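Aminotransferase, class III (Deinococcus radiodurans, PDB 3I4J) probably works as a pyridoxal-phosphate-dependent transaminase of the class-III aminotransferase family. Local coordinates at residues F122-R127 against E158-L163; E177-L182 against R218-E223; E189-F194 against A224-I229. The protein carries 1 engineered substitution. One frame throughout, in Å; residues are numbered along the deposited sequence.

Contact 1: F122-R127 against E158-L163; sequences FKVITR and EAWPKL
Val124 and Thr126 of strand 123-127 bind Ala159, Pro161 and Leu163, adding the short parallel strand 162-163 at one border of the large domain's central mixed sheet, as in fold-type I pyridoxal-phosphate enzymes. Three backbone bonds join the two segments, two of them to residues ahead of strand 162-163: Val124 N to Ala159 O (2.8 Å), a longer one from Thr126 N to Pro161 O (3.3 Å), and Leu163 N to Thr126 O (2.8 Å). A water bridges the place where the strands begin to pair, donating to Val124 O and Pro161 O and accepting from Thr126 OG1. Val124 CB sits over one face of the six-membered ring of Trp160, a CH-pi contact 4.0 Å from the ring centre, the two side chains running side by side. Trp160 NE1 donates to Leu154 O. An alanine in place of Trp160 would probably leave Val124 without this aromatic cover and Leu154 O without its indole donor. Ile125 CG1 meets Pro161 CG at 3.6 Å, the side chains crossing at about a right angle. Thr126 OG1 stands between the backbone N and the carbonyl carbon (chi1 55°), and there Lys162, its chain bent at chi2, donates from NZ at 2.7 Å.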
# COMPACT_ATOMS: atom_id res chain seq x y z
N PHE C 122 27.15 -3.27 1.65
CA PHE C 122 25.83 -3.45 2.26
C PHE C 122 25.27 -2.23 2.99
O PHE C 122 24.07 -2.15 3.23
CB PHE C 122 25.88 -4.63 3.23
CG PHE C 122 26.64 -4.36 4.49
CD1 PHE C 122 25.97 -3.98 5.66
CD2 PHE C 122 28.02 -4.48 4.53
CE1 PHE C 122 26.68 -3.72 6.83
CE2 PHE C 122 28.74 -4.23 5.70
CZ PHE C 122 28.07 -3.85 6.85
N LYS C 123 26.14 -1.29 3.35
CA LYS C 123 25.70 -0.11 4.09
C LYS C 123 24.89 0.89 3.27
O LYS C 123 25.17 1.13 2.09
CB LYS C 123 26.90 0.60 4.70
CG LYS C 123 27.70 -0.28 5.65
CD LYS C 123 28.99 0.40 6.10
CE LYS C 123 29.80 -0.51 7.01
NZ LYS C 123 31.12 0.10 7.40
N VAL C 124 23.87 1.46 3.90
CA VAL C 124 23.05 2.47 3.26
C VAL C 124 23.16 3.73 4.09
O VAL C 124 22.63 3.82 5.19
CB VAL C 124 21.56 2.05 3.18
CG1 VAL C 124 20.75 3.16 2.51
CG2 VAL C 124 21.42 0.75 2.40
N ILE C 125 23.89 4.71 3.57
CA ILE C 125 24.06 5.96 4.27
C ILE C 125 22.81 6.81 4.12
O ILE C 125 22.28 6.94 3.02
CB ILE C 125 25.24 6.77 3.71
CG1 ILE C 125 26.54 5.98 3.88
CG2 ILE C 125 25.33 8.13 4.41
CD1 ILE C 125 27.74 6.59 3.18
N THR C 126 22.33 7.35 5.24
CA THR C 126 21.19 8.26 5.22
C THR C 126 21.65 9.50 5.98
O THR C 126 22.69 9.49 6.63
CB THR C 126 19.91 7.65 5.85
OG1 THR C 126 20.19 7.20 7.18
CG2 THR C 126 19.43 6.48 5.00
N ARG C 127 20.87 10.57 5.90
CA ARG C 127 21.27 11.83 6.51
C ARG C 127 20.34 12.34 7.61
O ARG C 127 19.12 12.28 7.48
CB ARG C 127 21.39 12.87 5.39
CG ARG C 127 21.98 14.21 5.77
CD ARG C 127 21.94 15.12 4.53
NE ARG C 127 20.56 15.31 4.08
CZ ARG C 127 20.20 15.78 2.89
NH1 ARG C 127 21.12 16.12 2.00
NH2 ARG C 127 18.91 15.89 2.59
N GLU C 158 25.09 -1.57 12.03
CA GLU C 158 26.22 -1.02 11.30
C GLU C 158 25.92 -0.75 9.83
O GLU C 158 26.70 -0.09 9.14
CB GLU C 158 27.42 -1.98 11.39
CG GLU C 158 27.90 -2.25 12.81
CD GLU C 158 27.28 -3.50 13.41
OE1 GLU C 158 26.05 -3.66 13.34
OE2 GLU C 158 28.05 -4.33 13.95
N ALA C 159 24.78 -1.25 9.36
CA ALA C 159 24.40 -1.05 7.96
C ALA C 159 23.80 0.32 7.70
O ALA C 159 23.57 0.69 6.55
CB ALA C 159 23.40 -2.14 7.54
N TRP C 160 23.56 1.08 8.77
CA TRP C 160 22.93 2.38 8.61
C TRP C 160 23.68 3.57 9.19
O TRP C 160 23.22 4.20 10.14
CB TRP C 160 21.50 2.32 9.16
CG TRP C 160 20.69 1.24 8.52
CD1 TRP C 160 20.64 -0.08 8.89
CD2 TRP C 160 19.90 1.34 7.33
NE1 TRP C 160 19.88 -0.80 8.00
CE2 TRP C 160 19.41 0.05 7.03
CE3 TRP C 160 19.56 2.40 6.48
CZ2 TRP C 160 18.60 -0.21 5.92
CZ3 TRP C 160 18.76 2.15 5.37
CH2 TRP C 160 18.29 0.85 5.10
N PRO C 161 24.84 3.91 8.60
CA PRO C 161 25.63 5.05 9.08
C PRO C 161 24.89 6.34 8.76
O PRO C 161 24.12 6.40 7.81
CB PRO C 161 26.94 4.90 8.31
CG PRO C 161 26.52 4.25 7.04
CD PRO C 161 25.53 3.21 7.50
N LYS C 162 25.13 7.38 9.56
CA LYS C 162 24.46 8.65 9.37
C LYS C 162 25.36 9.80 8.96
O LYS C 162 26.45 9.98 9.51
CB LYS C 162 23.73 9.03 10.67
CG LYS C 162 22.56 8.12 11.01
CD LYS C 162 21.42 8.31 10.03
CE LYS C 162 20.17 7.55 10.45
NZ LYS C 162 19.01 7.86 9.56
N LEU C 163 24.90 10.57 7.98
CA LEU C 163 25.62 11.74 7.48
C LEU C 163 25.03 12.93 8.23
O LEU C 163 23.83 12.96 8.52
CB LEU C 163 25.39 11.92 5.98
CG LEU C 163 26.11 13.09 5.31
CD1 LEU C 163 27.61 12.77 5.24
CD2 LEU C 163 25.56 13.33 3.91
O HOH W 1 21.68 5.12 7.38

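Contact 2: E177-L182 against R218-E223; sequences EGLRAL and RDICDE
A salt-bridge network links segments 177-182 and 218-223 where helices 178-186 and 213-224 lie as neighbours on one side of the sheet, their segments running 26° from parallel with axes 9.9 Å apart. Arg180 is its centre. Its NE donates to Glu177 OE2 (2.8 Å) on the syn lone pair, nearly in the guanidinium plane, so the carboxylate of Glu177 lies at the guanidinium edge. Across the contact, NH1 reaches Glu223 OE2 at 3.1 Å, again close to the guanidinium plane, with the two flat groups turned 49° against each other. Two acidic partners, one from each segment, thus balance the charge of the guanidinium and hold its orientation; the carboxylate of Glu177 also pairs with Arg216. Beside the charged groups, on the buried side, the contact is apolar. Leu179, its CG anti to the backbone N (chi1 178°), slides past Ile220 in the opposite direction, CG lying 3.9 Å from Ile220 CG2, and its CD2 comes to 4.1 Å from Cys221 SG. Leu179 also packs on Ile125 of strand 123-127, and Cys221 on Phe228 of strand 227-231, setting both helices against the sheet.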
# COMPACT_ATOMS: atom_id res chain seq x y z
N GLU C 177 31.18 17.52 1.08
CA GLU C 177 32.40 16.76 1.30
C GLU C 177 32.31 15.91 2.56
O GLU C 177 33.10 15.00 2.77
CB GLU C 177 33.61 17.70 1.37
CG GLU C 177 34.13 18.08 -0.00
CD GLU C 177 34.80 16.91 -0.71
OE1 GLU C 177 34.71 16.84 -1.95
OE2 GLU C 177 35.41 16.07 -0.02
N GLY C 178 31.32 16.20 3.40
CA GLY C 178 31.14 15.41 4.60
C GLY C 178 30.86 13.96 4.21
O GLY C 178 31.14 13.04 4.98
N LEU C 179 30.32 13.76 3.01
CA LEU C 179 30.02 12.42 2.54
C LEU C 179 31.30 11.64 2.27
O LEU C 179 31.39 10.45 2.55
CB LEU C 179 29.15 12.47 1.26
CG LEU C 179 28.79 11.12 0.63
CD1 LEU C 179 28.08 10.23 1.65
CD2 LEU C 179 27.90 11.35 -0.59
N ARG C 180 32.31 12.32 1.72
CA ARG C 180 33.57 11.65 1.46
C ARG C 180 34.18 11.24 2.80
O ARG C 180 34.68 10.13 2.94
CB ARG C 180 34.55 12.57 0.72
CG ARG C 180 35.83 11.83 0.28
CD ARG C 180 36.92 12.80 -0.15
NE ARG C 180 36.46 13.72 -1.19
CZ ARG C 180 36.45 13.44 -2.49
NH1 ARG C 180 36.87 12.27 -2.94
NH2 ARG C 180 36.00 14.35 -3.35
N ALA C 181 34.12 12.14 3.77
CA ALA C 181 34.66 11.88 5.10
C ALA C 181 34.02 10.65 5.74
O ALA C 181 34.70 9.82 6.34
CB ALA C 181 34.47 13.10 6.00
N LEU C 182 32.70 10.54 5.62
CA LEU C 182 31.98 9.40 6.19
C LEU C 182 32.37 8.12 5.46
O LEU C 182 32.59 7.07 6.07
CB LEU C 182 30.47 9.62 6.08
CG LEU C 182 29.60 8.45 6.58
CD1 LEU C 182 30.01 8.08 7.99
CD2 LEU C 182 28.13 8.83 6.53
N ARG C 218 26.76 13.79 -6.10
CA ARG C 218 26.70 12.94 -7.29
C ARG C 218 28.11 12.46 -7.66
O ARG C 218 28.32 11.27 -7.92
CB ARG C 218 26.09 13.72 -8.46
CG ARG C 218 26.14 13.02 -9.82
CD ARG C 218 25.18 11.84 -9.89
NE ARG C 218 25.76 10.61 -9.37
CZ ARG C 218 25.10 9.46 -9.27
NH1 ARG C 218 23.83 9.38 -9.67
NH2 ARG C 218 25.70 8.38 -8.79
N ASP C 219 29.06 13.39 -7.67
CA ASP C 219 30.44 13.07 -8.02
C ASP C 219 31.09 12.15 -7.00
O ASP C 219 31.77 11.19 -7.37
CB ASP C 219 31.26 14.36 -8.16
CG ASP C 219 30.86 15.17 -9.38
OD1 ASP C 219 30.22 14.61 -10.29
OD2 ASP C 219 31.20 16.37 -9.44
N ILE C 220 30.90 12.42 -5.71
CA ILE C 220 31.47 11.57 -4.68
C ILE C 220 30.92 10.15 -4.81
O ILE C 220 31.65 9.17 -4.65
CB ILE C 220 31.16 12.12 -3.27
CG1 ILE C 220 31.91 13.43 -3.04
CG2 ILE C 220 31.54 11.10 -2.20
CD1 ILE C 220 33.40 13.27 -3.12
N CYS C 221 29.63 10.04 -5.11
CA CYS C 221 29.00 8.73 -5.26
C CYS C 221 29.59 7.99 -6.46
O CYS C 221 29.84 6.79 -6.40
CB CYS C 221 27.48 8.87 -5.42
SG CYS C 221 26.61 9.28 -3.85
N ASP C 222 29.82 8.71 -7.55
CA ASP C 222 30.41 8.09 -8.74
C ASP C 222 31.82 7.57 -8.45
O ASP C 222 32.18 6.48 -8.88
CB ASP C 222 30.44 9.08 -9.91
CG ASP C 222 29.06 9.36 -10.49
OD1 ASP C 222 28.15 8.54 -10.26
OD2 ASP C 222 28.90 10.38 -11.18
N GLU C 223 32.61 8.37 -7.74
CA GLU C 223 33.97 7.97 -7.41
C GLU C 223 33.99 6.74 -6.52
O GLU C 223 34.81 5.84 -6.71
CB GLU C 223 34.72 9.11 -6.70
CG GLU C 223 35.04 10.28 -7.59
CD GLU C 223 35.87 11.35 -6.88
OE1 GLU C 223 36.11 12.40 -7.49
OE2 GLU C 223 36.29 11.12 -5.72

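Contact 3: E189-F194 against A224-I229; sequences ETVAAF and AGIIFI
Ala193 pairs with Ile227 and Phe194 with Phe228 in parallel register, where strands 191-194 and 227-229 approach to 4.7 Å between axes and cross at -29°. Three N-H groups tie them: Ile227 N to Ala192 O, Phe194 N to Ile227 O (2.9 Å) and Ile229 N to Phe194 O (2.9 Å). The first rests on a less certain oxygen position. Phe194 thus gives its N-H and its carbonyl to the two residues that flank Phe228, the pattern of a parallel pair. The Ile229 bond is nearly straight, at 174°, although its donor is tilted 18° from the carbonyl plane.

The two strands belong to a beta-alpha-beta unit, strand 191-196, helix 213-224 and strand 227-231, inside the central mixed sheet that class-III aminotransferases share with other fold-type I enzymes. The helix ends in a Schellman motif, with Gly225, at positive phi, as its C-prime residue, and Ile226 then leads into the strand.

Ile226 turns toward the first strand. Its first torsion sends CG1, with CD1 beyond it, to the Phe194 side and leaves CG2 for Val191: CG2 meets Val191 CG1 at 3.8 Å, the side chains crossing obliquely, while CD1 lies 3.9 Å from Phe194 CB. On the sheet face carrying Ala193 and Ile227, Ala193 CB touches Ile227 CB (3.8 Å) and Ile229 CD1 (4.0 Å); helix 98-115 covers this face through Ala109 and Tyr112. On the face of the paired phenylalanines, the side chains of Phe194 and Phe228 lie side by side and point the same way, with CD2 of Phe194 3.9 Å from CD1 of Phe228. The edge of the Phe228 ring is turned to Phe194 O, and Cys221 and Val217 of helix 213-224 pack against this pair.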
# COMPACT_ATOMS: atom_id res chain seq x y z
N GLU C 189 34.27 0.38 0.39
CA GLU C 189 33.99 -0.95 -0.14
C GLU C 189 32.90 -1.67 0.64
O GLU C 189 32.47 -2.76 0.26
CB GLU C 189 35.27 -1.80 -0.16
CG GLU C 189 35.82 -2.25 1.20
CD GLU C 189 36.35 -1.11 2.06
OE1 GLU C 189 36.75 -0.06 1.51
OE2 GLU C 189 36.40 -1.27 3.30
N THR C 190 32.45 -1.07 1.74
CA THR C 190 31.40 -1.68 2.55
C THR C 190 30.07 -0.96 2.33
O THR C 190 29.04 -1.37 2.87
CB THR C 190 31.74 -1.62 4.05
OG1 THR C 190 31.72 -0.26 4.51
CG2 THR C 190 33.12 -2.22 4.31
N VAL C 191 30.09 0.09 1.52
CA VAL C 191 28.89 0.88 1.27
C VAL C 191 28.15 0.59 -0.03
O VAL C 191 28.74 0.56 -1.11
CB VAL C 191 29.21 2.39 1.32
CG1 VAL C 191 27.93 3.21 1.13
CG2 VAL C 191 29.86 2.73 2.64
N ALA C 192 26.84 0.40 0.08
CA ALA C 192 26.02 0.12 -1.08
C ALA C 192 25.36 1.36 -1.66
O ALA C 192 25.24 1.49 -2.88
CB ALA C 192 24.93 -0.91 -0.71
N ALA C 193 24.94 2.29 -0.81
CA ALA C 193 24.27 3.47 -1.32
C ALA C 193 24.21 4.64 -0.35
O ALA C 193 24.60 4.53 0.81
CB ALA C 193 22.83 3.10 -1.73
N PHE C 194 23.72 5.76 -0.87
CA PHE C 194 23.49 6.97 -0.10
C PHE C 194 22.11 7.41 -0.52
O PHE C 194 21.85 7.62 -1.71
CB PHE C 194 24.49 8.08 -0.45
CG PHE C 194 24.10 9.43 0.11
CD1 PHE C 194 23.94 9.61 1.48
CD2 PHE C 194 23.86 10.51 -0.74
CE1 PHE C 194 23.53 10.84 2.01
CE2 PHE C 194 23.45 11.74 -0.22
CZ PHE C 194 23.29 11.91 1.15
N ALA C 224 33.09 6.71 -5.53
CA ALA C 224 33.02 5.60 -4.59
C ALA C 224 32.32 4.37 -5.16
O ALA C 224 32.46 3.28 -4.60
CB ALA C 224 32.31 6.06 -3.30
N GLY C 225 31.58 4.54 -6.25
CA GLY C 225 30.89 3.41 -6.85
C GLY C 225 29.63 3.01 -6.09
O GLY C 225 29.21 1.86 -6.17
N ILE C 226 29.04 3.95 -5.36
CA ILE C 226 27.82 3.66 -4.60
C ILE C 226 26.58 4.20 -5.32
O ILE C 226 26.66 5.12 -6.12
CB ILE C 226 27.87 4.23 -3.16
CG1 ILE C 226 27.91 5.77 -3.19
CG2 ILE C 226 29.08 3.64 -2.43
CD1 ILE C 226 27.79 6.43 -1.82
N ILE C 227 25.43 3.59 -5.03
CA ILE C 227 24.17 3.99 -5.64
C ILE C 227 23.60 5.23 -4.95
O ILE C 227 23.46 5.26 -3.73
CB ILE C 227 23.12 2.84 -5.53
CG1 ILE C 227 23.57 1.63 -6.36
CG2 ILE C 227 21.76 3.33 -6.01
CD1 ILE C 227 23.61 1.88 -7.85
N PHE C 228 23.29 6.25 -5.74
CA PHE C 228 22.72 7.48 -5.20
C PHE C 228 21.20 7.39 -5.36
O PHE C 228 20.66 7.33 -6.47
CB PHE C 228 23.29 8.69 -5.96
CG PHE C 228 22.71 10.02 -5.54
CD1 PHE C 228 22.14 10.21 -4.28
CD2 PHE C 228 22.79 11.11 -6.41
CE1 PHE C 228 21.66 11.46 -3.90
CE2 PHE C 228 22.31 12.36 -6.04
CZ PHE C 228 21.74 12.54 -4.78
N ILE C 229 20.51 7.34 -4.22
CA ILE C 229 19.05 7.24 -4.21
C ILE C 229 18.45 8.56 -3.78
O ILE C 229 18.78 9.07 -2.71
CB ILE C 229 18.57 6.15 -3.22
CG1 ILE C 229 19.21 4.80 -3.56
CG2 ILE C 229 17.05 6.03 -3.29
CD1 ILE C 229 18.99 3.72 -2.50

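All three contacts lie on the same side of the chain's centre. Contacts 1 and 3, with centres about 10 Å apart, are joined through neighbouring strands 123-127 and 191-196, which exchange backbone bonds such as Ile125 N to Ala193 O; together they set four consecutive strands of the mixed sheet side by side. Contact 2, about 13 Å from contact 1 and 9 Å from contact 3 between centres, is the helical layer on one face, where Leu179 and Leu182 meet Ile125. Along the chain contact 1 closes before the others open, whereas contacts 2 and 3 interleave. The three thus build one edge of the large domain's central sheet, together with its helical cover.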